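Local coordinates for family 88 glycosyl hydrolase (Bacteroides thetaiotaomicron, PDB 5NOA), which probably hydrolyses unsaturated sugar residues of oligosaccharides that polysaccharide lyases release, in a gut bacterium that degrades complex plant arabinogalactans such as gum arabic, at residues His97-Trp101 with Glu142-Tyr146; Ala125-Asn129 with Lys171-Ile175; Asn152-Trp157 with Leu185-Tyr191. One frame throughout, in Å; residues are numbered along the deposited sequence.

Contact 1. Residues His97-Trp101 with Glu142-Tyr146; sequences HKANW and EVMEY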
loop_
_atom_site.group_PDB
_atom_site.type_symbol
_atom_site.label_atom_id
_atom_site.label_comp_id
_atom_site.label_asym_id
_atom_site.label_seq_id
_atom_site.Cartn_x
_atom_site.Cartn_y
_atom_site.Cartn_z
ATOM N N HIS A 97 -7.655 -26.413 7.457
ATOM C CA HIS A 97 -8.789 -27.122 6.866
ATOM C C HIS A 97 -9.133 -26.403 5.547
ATOM O O HIS A 97 -9.978 -25.503 5.471
ATOM C CB HIS A 97 -9.992 -27.033 7.821
ATOM C CG HIS A 97 -11.165 -27.919 7.450
ATOM N ND1 HIS A 97 -11.128 -29.042 6.656
ATOM C CD2 HIS A 97 -12.459 -27.758 7.808
ATOM C CE1 HIS A 97 -12.340 -29.561 6.589
ATOM N NE2 HIS A 97 -13.173 -28.777 7.239
ATOM N N LYS A 98 -8.449 -26.836 4.492
ATOM C CA LYS A 98 -8.541 -26.176 3.193
ATOM C C LYS A 98 -9.956 -26.090 2.688
ATOM O O LYS A 98 -10.294 -25.101 2.042
ATOM C CB LYS A 98 -7.651 -26.845 2.159
ATOM C CG LYS A 98 -6.170 -26.616 2.432
ATOM C CD LYS A 98 -5.345 -27.052 1.247
ATOM C CE LYS A 98 -3.865 -26.933 1.523
ATOM N NZ LYS A 98 -3.409 -28.204 2.128
ATOM N N ALA A 99 -10.804 -27.080 2.986
ATOM C CA ALA A 99 -12.217 -27.009 2.535
ATOM C C ALA A 99 -12.974 -25.813 3.144
ATOM O O ALA A 99 -13.995 -25.398 2.614
ATOM C CB ALA A 99 -12.948 -28.308 2.840
ATOM N N ASN A 100 -12.554 -25.332 4.295
ATOM C CA ASN A 100 -13.166 -24.178 4.953
ATOM C C ASN A 100 -12.496 -22.887 4.548
ATOM O O ASN A 100 -12.970 -21.851 5.005
ATOM C CB ASN A 100 -13.140 -24.333 6.493
ATOM C CG ASN A 100 -14.343 -25.102 7.034
ATOM O OD1 ASN A 100 -15.012 -25.844 6.314
ATOM N ND2 ASN A 100 -14.596 -24.949 8.311
ATOM N N TRP A 101 -11.430 -22.908 3.721
ATOM C CA TRP A 101 -10.751 -21.660 3.391
ATOM C C TRP A 101 -11.607 -20.754 2.545
ATOM O O TRP A 101 -12.220 -21.176 1.588
ATOM C CB TRP A 101 -9.398 -21.857 2.671
ATOM C CG TRP A 101 -8.308 -22.490 3.536
ATOM C CD1 TRP A 101 -8.405 -22.841 4.860
ATOM C CD2 TRP A 101 -6.967 -22.720 3.154
ATOM N NE1 TRP A 101 -7.211 -23.348 5.289
ATOM C CE2 TRP A 101 -6.306 -23.255 4.271
ATOM C CE3 TRP A 101 -6.237 -22.535 1.961
ATOM C CZ2 TRP A 101 -4.947 -23.591 4.246
ATOM C CZ3 TRP A 101 -4.899 -22.875 1.939
ATOM C CH2 TRP A 101 -4.269 -23.420 3.059
ATOM N N GLU A 142 2.738 -22.339 1.021
ATOM C CA GLU A 142 1.657 -23.323 1.081
ATOM C C GLU A 142 0.353 -22.668 0.632
ATOM O O GLU A 142 -0.373 -23.192 -0.190
ATOM C CB GLU A 142 1.500 -23.856 2.511
ATOM C CG GLU A 142 0.337 -24.831 2.645
ATOM C CD GLU A 142 -0.063 -25.154 4.083
ATOM O OE1 GLU A 142 0.283 -24.416 5.051
ATOM O OE2 GLU A 142 -0.784 -26.181 4.232
ATOM N N VAL A 143 0.076 -21.492 1.177
ATOM C CA VAL A 143 -1.163 -20.810 0.889
ATOM C C VAL A 143 -1.205 -20.336 -0.538
ATOM O O VAL A 143 -2.199 -20.597 -1.254
ATOM C CB VAL A 143 -1.351 -19.633 1.873
ATOM C CG1 VAL A 143 -2.488 -18.738 1.440
ATOM C CG2 VAL A 143 -1.583 -20.159 3.286
ATOM N N MET A 144 -0.165 -19.632 -0.989
ATOM C CA MET A 144 -0.259 -19.075 -2.339
ATOM C C MET A 144 -0.222 -20.146 -3.425
ATOM O O MET A 144 -0.907 -20.036 -4.431
ATOM C CB MET A 144 0.837 -18.029 -2.590
ATOM C CG MET A 144 0.834 -16.828 -1.647
ATOM S SD MET A 144 -0.795 -16.112 -1.259
ATOM C CE MET A 144 -1.352 -15.567 -2.870
ATOM N N GLU A 145 0.561 -21.196 -3.202
ATOM C CA GLU A 145 0.627 -22.294 -4.156
ATOM C C GLU A 145 -0.691 -23.076 -4.210
ATOM O O GLU A 145 -1.114 -23.468 -5.296
ATOM C CB GLU A 145 1.877 -23.131 -3.939
ATOM C CG GLU A 145 3.119 -22.282 -4.252
ATOM C CD GLU A 145 4.460 -22.749 -3.703
ATOM O OE1 GLU A 145 4.583 -23.932 -3.288
ATOM O OE2 GLU A 145 5.423 -21.913 -3.687
ATOM N N TYR A 146 -1.376 -23.263 -3.072
ATOM C CA TYR A 146 -2.712 -23.825 -3.128
ATOM C C TYR A 146 -3.652 -22.887 -3.893
ATOM O O TYR A 146 -4.382 -23.294 -4.799
ATOM C CB TYR A 146 -3.277 -24.086 -1.727
ATOM C CG TYR A 146 -4.720 -24.530 -1.818
ATOM C CD1 TYR A 146 -5.041 -25.818 -2.257
ATOM C CD2 TYR A 146 -5.763 -23.659 -1.527
ATOM C CE1 TYR A 146 -6.364 -26.196 -2.411
ATOM C CE2 TYR A 146 -7.078 -24.049 -1.647
ATOM C CZ TYR A 146 -7.385 -25.309 -2.091
ATOM O OH TYR A 146 -8.696 -25.700 -2.223
#
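Long side chains can bring a surface loop to a helix without any backbone bonding between them, and the meeting of 97-101 with 142-146 is a compact example. The nearest CA atoms, those of Lys98 and Tyr146, are still 8.9 Å apart, so side chains span the gap. Within the loop, Lys98 to Asn100 form a short 3-10 turn, in which Asn100 N bonds to His97 O (2.8 Å) and Trp101 N to Lys98 O (3.0 Å). This turn sends both Lys98 and Trp101 toward the helix.

The aromatic interactions centre on Tyr146. The methylene chain of Lys98 lies over one face of its ring, with Lys98 CD 3.9 Å from the centroid of the Tyr146 ring and 18° off the normal, a CH-pi contact. Trp101 meets the same phenol obliquely: the planes stand at 88°, and Trp101 CZ3 comes within 3.7 Å of Tyr146 CD2. Apolar packing continues one turn back along the helix, where Trp101 CH2 lies 4.2 Å from Val143 CG2.

Polar links play a looser part. Lys98 NZ and Glu142 OE2 form a long salt bridge of 3.9 Å, while the other carboxylate oxygen of Glu142 pairs with Arg139. The indole NE1 of Trp101 is hydrogen-bonded to Ser95 O.

The contact thus fastens the loop between helices 75-87 and 120-130 to the flank of helix 135-149. Val112 from the same loop touches both Trp101 and Val143, and Val143 also meets Phe121 of helix 120-130, while Met144 turns from the loop to pack on helix 160-176.

Contact 2. Residues Ala125-Asn129 with Lys171-Ile175; sequences ADLYN and KLYNI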
loop_
_atom_site.group_PDB
_atom_site.type_symbol
_atom_site.label_atom_id
_atom_site.label_comp_id
_atom_site.label_asym_id
_atom_site.label_seq_id
_atom_site.Cartn_x
_atom_site.Cartn_y
_atom_site.Cartn_z
ATOM N N ALA A 125 8.560 -12.629 3.756
ATOM C CA ALA A 125 9.502 -12.772 2.646
ATOM C C ALA A 125 10.684 -11.835 2.805
ATOM O O ALA A 125 11.833 -12.220 2.537
ATOM C CB ALA A 125 8.800 -12.538 1.334
ATOM N N ASP A 126 10.434 -10.584 3.209
ATOM C CA ASP A 126 11.544 -9.625 3.410
ATOM C C ASP A 126 12.502 -10.135 4.483
ATOM O O ASP A 126 13.711 -10.044 4.361
ATOM C CB ASP A 126 10.999 -8.240 3.831
ATOM C CG ASP A 126 10.366 -7.463 2.713
ATOM O OD1 ASP A 126 10.555 -7.804 1.536
ATOM O OD2 ASP A 126 9.654 -6.473 3.051
ATOM N N LEU A 127 11.930 -10.626 5.566
ATOM C CA LEU A 127 12.740 -11.160 6.668
ATOM C C LEU A 127 13.524 -12.396 6.210
ATOM O O LEU A 127 14.690 -12.554 6.568
ATOM C CB LEU A 127 11.871 -11.480 7.880
ATOM C CG LEU A 127 11.247 -10.240 8.533
ATOM C CD1 LEU A 127 10.202 -10.613 9.570
ATOM C CD2 LEU A 127 12.329 -9.372 9.156
ATOM N N TYR A 128 12.882 -13.266 5.423
ATOM C CA TYR A 128 13.578 -14.401 4.821
ATOM C C TYR A 128 14.755 -13.958 3.973
ATOM O O TYR A 128 15.847 -14.506 4.068
ATOM C CB TYR A 128 12.574 -15.218 3.962
ATOM C CG TYR A 128 13.215 -16.329 3.177
ATOM C CD1 TYR A 128 13.787 -16.082 1.942
ATOM C CD2 TYR A 128 13.255 -17.604 3.667
ATOM C CE1 TYR A 128 14.418 -17.073 1.235
ATOM C CE2 TYR A 128 13.864 -18.625 2.952
ATOM C CZ TYR A 128 14.439 -18.360 1.727
ATOM O OH TYR A 128 15.049 -19.350 1.042
ATOM N N ASN A 129 14.565 -12.940 3.140
ATOM C CA ASN A 129 15.642 -12.516 2.256
ATOM C C ASN A 129 16.856 -12.069 3.042
ATOM O O ASN A 129 17.976 -12.333 2.644
ATOM C CB ASN A 129 15.168 -11.444 1.301
ATOM C CG ASN A 129 14.363 -12.005 0.163
ATOM O OD1 ASN A 129 14.562 -13.152 -0.244
ATOM N ND2 ASN A 129 13.397 -11.239 -0.302
ATOM N N LYS A 171 7.567 -11.045 -4.660
ATOM C CA LYS A 171 8.571 -11.433 -3.654
ATOM C C LYS A 171 8.754 -12.937 -3.673
ATOM O O LYS A 171 9.883 -13.433 -3.618
ATOM C CB LYS A 171 8.181 -10.912 -2.295
ATOM C CG LYS A 171 8.323 -9.408 -2.171
ATOM C CD LYS A 171 7.769 -8.917 -0.834
ATOM C CE LYS A 171 7.726 -7.417 -0.740
ATOM N NZ LYS A 171 9.069 -6.820 -0.577
ATOM N N LEU A 172 7.657 -13.691 -3.753
ATOM C CA LEU A 172 7.800 -15.137 -3.766
ATOM C C LEU A 172 8.387 -15.652 -5.066
ATOM O O LEU A 172 9.105 -16.638 -5.048
ATOM C CB LEU A 172 6.488 -15.846 -3.402
ATOM C CG LEU A 172 6.053 -15.666 -1.924
ATOM C CD1 LEU A 172 4.691 -16.330 -1.770
ATOM C CD2 LEU A 172 7.039 -16.297 -0.951
ATOM N N TYR A 173 8.101 -14.960 -6.168
ATOM C CA TYR A 173 8.809 -15.306 -7.409
ATOM C C TYR A 173 10.309 -15.185 -7.239
ATOM O O TYR A 173 11.077 -16.062 -7.624
ATOM C CB TYR A 173 8.335 -14.474 -8.607
ATOM C CG TYR A 173 9.174 -14.780 -9.804
ATOM C CD1 TYR A 173 8.952 -15.960 -10.514
ATOM C CD2 TYR A 173 10.276 -14.007 -10.143
ATOM C CE1 TYR A 173 9.742 -16.324 -11.564
ATOM C CE2 TYR A 173 11.099 -14.364 -11.167
ATOM C CZ TYR A 173 10.826 -15.523 -11.899
ATOM O OH TYR A 173 11.636 -15.859 -12.927
ATOM N N ASN A 174 10.751 -14.071 -6.687
ATOM C CA ASN A 174 12.201 -13.853 -6.628
ATOM C C ASN A 174 12.906 -14.857 -5.743
ATOM O O ASN A 174 14.074 -15.142 -5.968
ATOM C CB ASN A 174 12.515 -12.390 -6.251
ATOM C CG ASN A 174 12.309 -11.420 -7.415
ATOM O OD1 ASN A 174 12.449 -11.773 -8.566
ATOM N ND2 ASN A 174 12.001 -10.168 -7.094
ATOM N N ILE A 175 12.199 -15.399 -4.749
ATOM C CA ILE A 175 12.742 -16.463 -3.923
ATOM C C ILE A 175 12.696 -17.819 -4.610
ATOM O O ILE A 175 13.699 -18.515 -4.633
ATOM C CB ILE A 175 12.010 -16.525 -2.574
ATOM C CG1 ILE A 175 12.302 -15.256 -1.765
ATOM C CG2 ILE A 175 12.403 -17.778 -1.801
ATOM C CD1 ILE A 175 11.323 -14.996 -0.653
HETATM O O HOH W 1 9.452 -4.453 1.149
HETATM O O HOH W 2 11.975 -11.821 -2.818
#
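A salt bridge joins helices 120-130 and 160-176 most directly: Lys171 NZ donates to Asp126 OD1 at 2.8 Å. Water 1 closes the pair into a small ring, donating to Asp126 OD2 at 2.8 Å and accepting from Lys171 NZ at 3.0 Å, so that both carboxylate oxygens are tied to one ammonium group. A second water bridges side chain to backbone, accepting from Asn129 ND2 (2.9 Å) and donating to Lys171 O (2.8 Å). That carbonyl is already engaged in its own helix, receiving Ile175 N at 3.2 Å, and so serves two donors.

Beneath these polar links lies a set of side-chain contacts, largely apolar, with the four-residue spacing of helical packing. Ala125 pairs with Lys171 (CA atoms 6.5 Å apart) and, one turn on, Asn129 with Ile175 (7.9 Å). The small Ala125 lets its CB approach both Lys171 CB and Ile175 CD1 at 4.0 Å. Lys171 is therefore used twice, its base in the packing and its tip in the salt bridge. Ile175 fills the next space, its CG2 3.7 Å from Tyr128 CE1, and Asn129 OD1 closely approaches Ile175 CG1, at 3.4 Å.

The short segments run in nearly the same direction, at 29°, with their axes 10.5 Å apart at closest approach. Such pairing of next-but-one helices is what an (alpha/alpha)6 barrel, the fold of this family, produces within one of its layers. Helix 135-149, which connects them in the chain, presses Ile137 against Tyr128 and Ile175. Leu127 leans on helices 56-72 and 75-87, and Tyr173 on helix 180-196.

Contact 3. Residues Asn152-Trp157 with Leu185-Tyr191; sequences NNDYWW and LHEYLAY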
loop_
_atom_site.group_PDB
_atom_site.type_symbol
_atom_site.label_atom_id
_atom_site.label_comp_id
_atom_site.label_asym_id
_atom_site.label_seq_id
_atom_site.Cartn_x
_atom_site.Cartn_y
_atom_site.Cartn_z
ATOM N N ASN A 152 -10.133 -20.508 -9.684
ATOM C CA ASN A 152 -10.818 -19.240 -9.535
ATOM C C ASN A 152 -9.891 -18.096 -9.966
ATOM O O ASN A 152 -8.697 -18.109 -9.678
ATOM C CB ASN A 152 -11.207 -19.008 -8.065
ATOM C CG ASN A 152 -11.872 -20.178 -7.401
ATOM O OD1 ASN A 152 -11.389 -21.307 -7.445
ATOM N ND2 ASN A 152 -12.915 -19.877 -6.662
ATOM N N ASN A 153 -10.457 -17.070 -10.585
ATOM C CA ASN A 153 -9.682 -15.883 -10.979
ATOM C C ASN A 153 -10.030 -14.627 -10.176
ATOM O O ASN A 153 -9.507 -13.573 -10.480
ATOM C CB ASN A 153 -9.827 -15.588 -12.488
ATOM C CG ASN A 153 -11.164 -14.992 -12.846
ATOM O OD1 ASN A 153 -12.150 -15.205 -12.158
ATOM N ND2 ASN A 153 -11.217 -14.246 -13.941
ATOM N N ASP A 154 -10.912 -14.763 -9.184
ATOM C CA ASP A 154 -11.606 -13.604 -8.607
ATOM C C ASP A 154 -11.183 -13.327 -7.146
ATOM O O ASP A 154 -11.957 -12.760 -6.365
ATOM C CB ASP A 154 -13.123 -13.779 -8.704
ATOM C CG ASP A 154 -13.637 -14.988 -7.973
ATOM O OD1 ASP A 154 -12.861 -15.849 -7.548
ATOM O OD2 ASP A 154 -14.873 -15.091 -7.904
ATOM N N TYR A 155 -9.962 -13.701 -6.815
ATOM C CA TYR A 155 -9.437 -13.481 -5.475
ATOM C C TYR A 155 -9.286 -12.006 -5.115
ATOM O O TYR A 155 -9.330 -11.689 -3.936
ATOM C CB TYR A 155 -8.095 -14.211 -5.277
ATOM C CG TYR A 155 -8.282 -15.713 -5.206
ATOM C CD1 TYR A 155 -8.804 -16.278 -4.058
ATOM C CD2 TYR A 155 -8.015 -16.548 -6.293
ATOM C CE1 TYR A 155 -9.061 -17.632 -3.989
ATOM C CE2 TYR A 155 -8.234 -17.922 -6.191
ATOM C CZ TYR A 155 -8.761 -18.447 -5.043
ATOM O OH TYR A 155 -9.032 -19.789 -4.901
ATOM N N TRP A 156 -9.016 -11.147 -6.098
ATOM C CA TRP A 156 -8.737 -9.718 -5.847
ATOM C C TRP A 156 -9.951 -8.908 -6.291
ATOM O O TRP A 156 -10.008 -8.328 -7.389
ATOM C CB TRP A 156 -7.455 -9.258 -6.519
ATOM C CG TRP A 156 -6.240 -10.004 -6.059
ATOM C CD1 TRP A 156 -6.145 -10.841 -4.972
ATOM C CD2 TRP A 156 -4.952 -10.049 -6.706
ATOM N NE1 TRP A 156 -4.891 -11.401 -4.926
ATOM C CE2 TRP A 156 -4.136 -10.919 -5.962
ATOM C CE3 TRP A 156 -4.396 -9.430 -7.853
ATOM C CZ2 TRP A 156 -2.817 -11.196 -6.335
ATOM C CZ3 TRP A 156 -3.140 -9.702 -8.199
ATOM C CH2 TRP A 156 -2.349 -10.567 -7.455
ATOM N N TRP A 157 -10.955 -8.894 -5.414
ATOM C CA TRP A 157 -12.269 -8.333 -5.682
ATOM C C TRP A 157 -12.501 -6.949 -5.067
ATOM O O TRP A 157 -13.591 -6.397 -5.179
ATOM C CB TRP A 157 -13.391 -9.317 -5.255
ATOM C CG TRP A 157 -13.233 -9.777 -3.845
ATOM C CD1 TRP A 157 -12.606 -10.922 -3.418
ATOM C CD2 TRP A 157 -13.689 -9.114 -2.653
ATOM N NE1 TRP A 157 -12.606 -10.973 -2.060
ATOM C CE2 TRP A 157 -13.294 -9.905 -1.562
ATOM C CE3 TRP A 157 -14.429 -7.949 -2.402
ATOM C CZ2 TRP A 157 -13.561 -9.554 -0.262
ATOM C CZ3 TRP A 157 -14.708 -7.632 -1.125
ATOM C CH2 TRP A 157 -14.266 -8.408 -0.062
ATOM N N LEU A 185 -0.153 -13.533 -10.943
ATOM C CA LEU A 185 -0.210 -12.078 -10.723
ATOM C C LEU A 185 -1.016 -11.443 -11.848
ATOM O O LEU A 185 -1.919 -10.627 -11.623
ATOM C CB LEU A 185 1.225 -11.532 -10.705
ATOM C CG LEU A 185 1.375 -10.005 -10.763
ATOM C CD1 LEU A 185 0.721 -9.341 -9.599
ATOM C CD2 LEU A 185 2.840 -9.678 -10.863
ATOM N N HIS A 186 -0.688 -11.821 -13.099
ATOM C CA HIS A 186 -1.394 -11.228 -14.231
ATOM C C HIS A 186 -2.873 -11.613 -14.254
ATOM O O HIS A 186 -3.735 -10.754 -14.467
ATOM C CB HIS A 186 -0.731 -11.642 -15.513
ATOM C CG HIS A 186 -1.331 -11.002 -16.695
ATOM N ND1 HIS A 186 -2.215 -11.656 -17.509
ATOM C CD2 HIS A 186 -1.246 -9.735 -17.163
ATOM C CE1 HIS A 186 -2.627 -10.836 -18.460
ATOM N NE2 HIS A 186 -2.061 -9.656 -18.265
ATOM N N GLU A 187 -3.163 -12.899 -14.043
ATOM C CA GLU A 187 -4.542 -13.354 -14.115
ATOM C C GLU A 187 -5.402 -12.667 -13.044
ATOM O O GLU A 187 -6.507 -12.176 -13.324
ATOM C CB GLU A 187 -4.585 -14.862 -13.945
ATOM C CG GLU A 187 -5.994 -15.395 -14.036
ATOM C CD GLU A 187 -6.098 -16.883 -14.002
ATOM O OE1 GLU A 187 -5.101 -17.583 -13.787
ATOM O OE2 GLU A 187 -7.263 -17.331 -14.175
ATOM N N TYR A 188 -4.887 -12.594 -11.830
ATOM C CA TYR A 188 -5.660 -11.999 -10.742
ATOM C C TYR A 188 -5.815 -10.486 -10.914
ATOM O O TYR A 188 -6.876 -9.934 -10.600
ATOM C CB TYR A 188 -5.071 -12.355 -9.375
ATOM C CG TYR A 188 -5.029 -13.838 -9.030
ATOM C CD1 TYR A 188 -5.867 -14.772 -9.617
ATOM C CD2 TYR A 188 -4.090 -14.287 -8.112
ATOM C CE1 TYR A 188 -5.799 -16.121 -9.234
ATOM C CE2 TYR A 188 -3.984 -15.601 -7.773
ATOM C CZ TYR A 188 -4.858 -16.524 -8.332
ATOM O OH TYR A 188 -4.735 -17.832 -7.941
ATOM N N LEU A 189 -4.779 -9.804 -11.386
ATOM C CA LEU A 189 -4.888 -8.368 -11.616
ATOM C C LEU A 189 -5.805 -8.090 -12.793
ATOM O O LEU A 189 -6.592 -7.148 -12.757
ATOM C CB LEU A 189 -3.527 -7.776 -11.866
ATOM C CG LEU A 189 -3.508 -6.292 -12.249
ATOM C CD1 LEU A 189 -4.130 -5.438 -11.188
ATOM C CD2 LEU A 189 -2.100 -5.830 -12.512
ATOM N N ALA A 190 -5.748 -8.922 -13.835
ATOM C CA ALA A 190 -6.618 -8.711 -14.974
ATOM C C ALA A 190 -8.077 -8.766 -14.530
ATOM O O ALA A 190 -8.919 -7.963 -15.005
ATOM C CB ALA A 190 -6.316 -9.728 -16.078
ATOM N N TYR A 191 -8.415 -9.685 -13.624
ATOM C CA TYR A 191 -9.768 -9.730 -13.082
ATOM C C TYR A 191 -10.141 -8.457 -12.367
ATOM O O TYR A 191 -11.139 -7.831 -12.653
ATOM C CB TYR A 191 -9.913 -10.883 -12.091
ATOM C CG TYR A 191 -11.236 -10.850 -11.410
ATOM C CD1 TYR A 191 -12.348 -11.321 -12.069
ATOM C CD2 TYR A 191 -11.400 -10.287 -10.145
ATOM C CE1 TYR A 191 -13.604 -11.260 -11.504
ATOM C CE2 TYR A 191 -12.638 -10.226 -9.560
ATOM C CZ TYR A 191 -13.734 -10.705 -10.254
ATOM O OH TYR A 191 -14.966 -10.630 -9.680
HETATM O O HOH W 3 -6.307 -19.434 -9.440
HETATM O O HOH W 4 -8.463 -11.615 -8.843
HETATM O O HOH W 5 -8.444 -13.051 -15.145
#
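An aromatic cluster of Tyr155, Trp156 and Tyr188 joins an irregular loop to helix 180-196 of the (alpha/alpha)6 barrel and illustrates how a ring can act as a wedge. Tyr188 is the bump and the two loop residues form its hollow. Its edge points at the face of Trp156 (centroids 5.3 Å apart, planes at 71°), while its own face receives the edge of Tyr155 in an offset T-shaped pair (5.4 Å, 69°). Tyr188 CB also sits over the six-membered ring of Trp156, 3.4 Å from its centroid. The indole also reaches back toward the start of the helix, where Trp156 CH2 meets Leu185 CD1 at 3.9 Å.

A turn onward from Tyr188, Tyr191 provides a flat floor for the loop: Asp154 CA lies 3.7 Å from the centroid of the Tyr191 ring, almost along its normal. Helices 135-149 and 160-176 flank the cluster, through Gln147 and Met166 among others. Between the backbones of loop and helix a water bridges the remaining space: water 4 donates to Asn153 O (2.8 Å) and Tyr188 O (2.9 Å) and accepts from Trp156 N (2.8 Å). One peptide oxygen is less well served: Trp156 O is buried without a polar partner, 3.7 Å from Tyr191 CD2.

Taken together, the three contacts show how next-but-one helices of one barrel pack together, and how loops are fixed to helices near them. Contacts 1 and 2 have centres 20 Å apart yet touch through Met144 CG and Leu172 CD1, at 3.9 Å. Contact 3 touches neither: its nearest atoms are about 6 Å from contact 1 and about 8 Å from contact 2, with centres about 17 and 21 Å away. Helix 160-176 bridges these gaps, for its Val165 meets both Met144 of contact 1 and Trp156 of contact 3. Along the chain, contact 2 interleaves with both others, whereas contact 1 closes before contact 3 opens. No ligand lies in any of them.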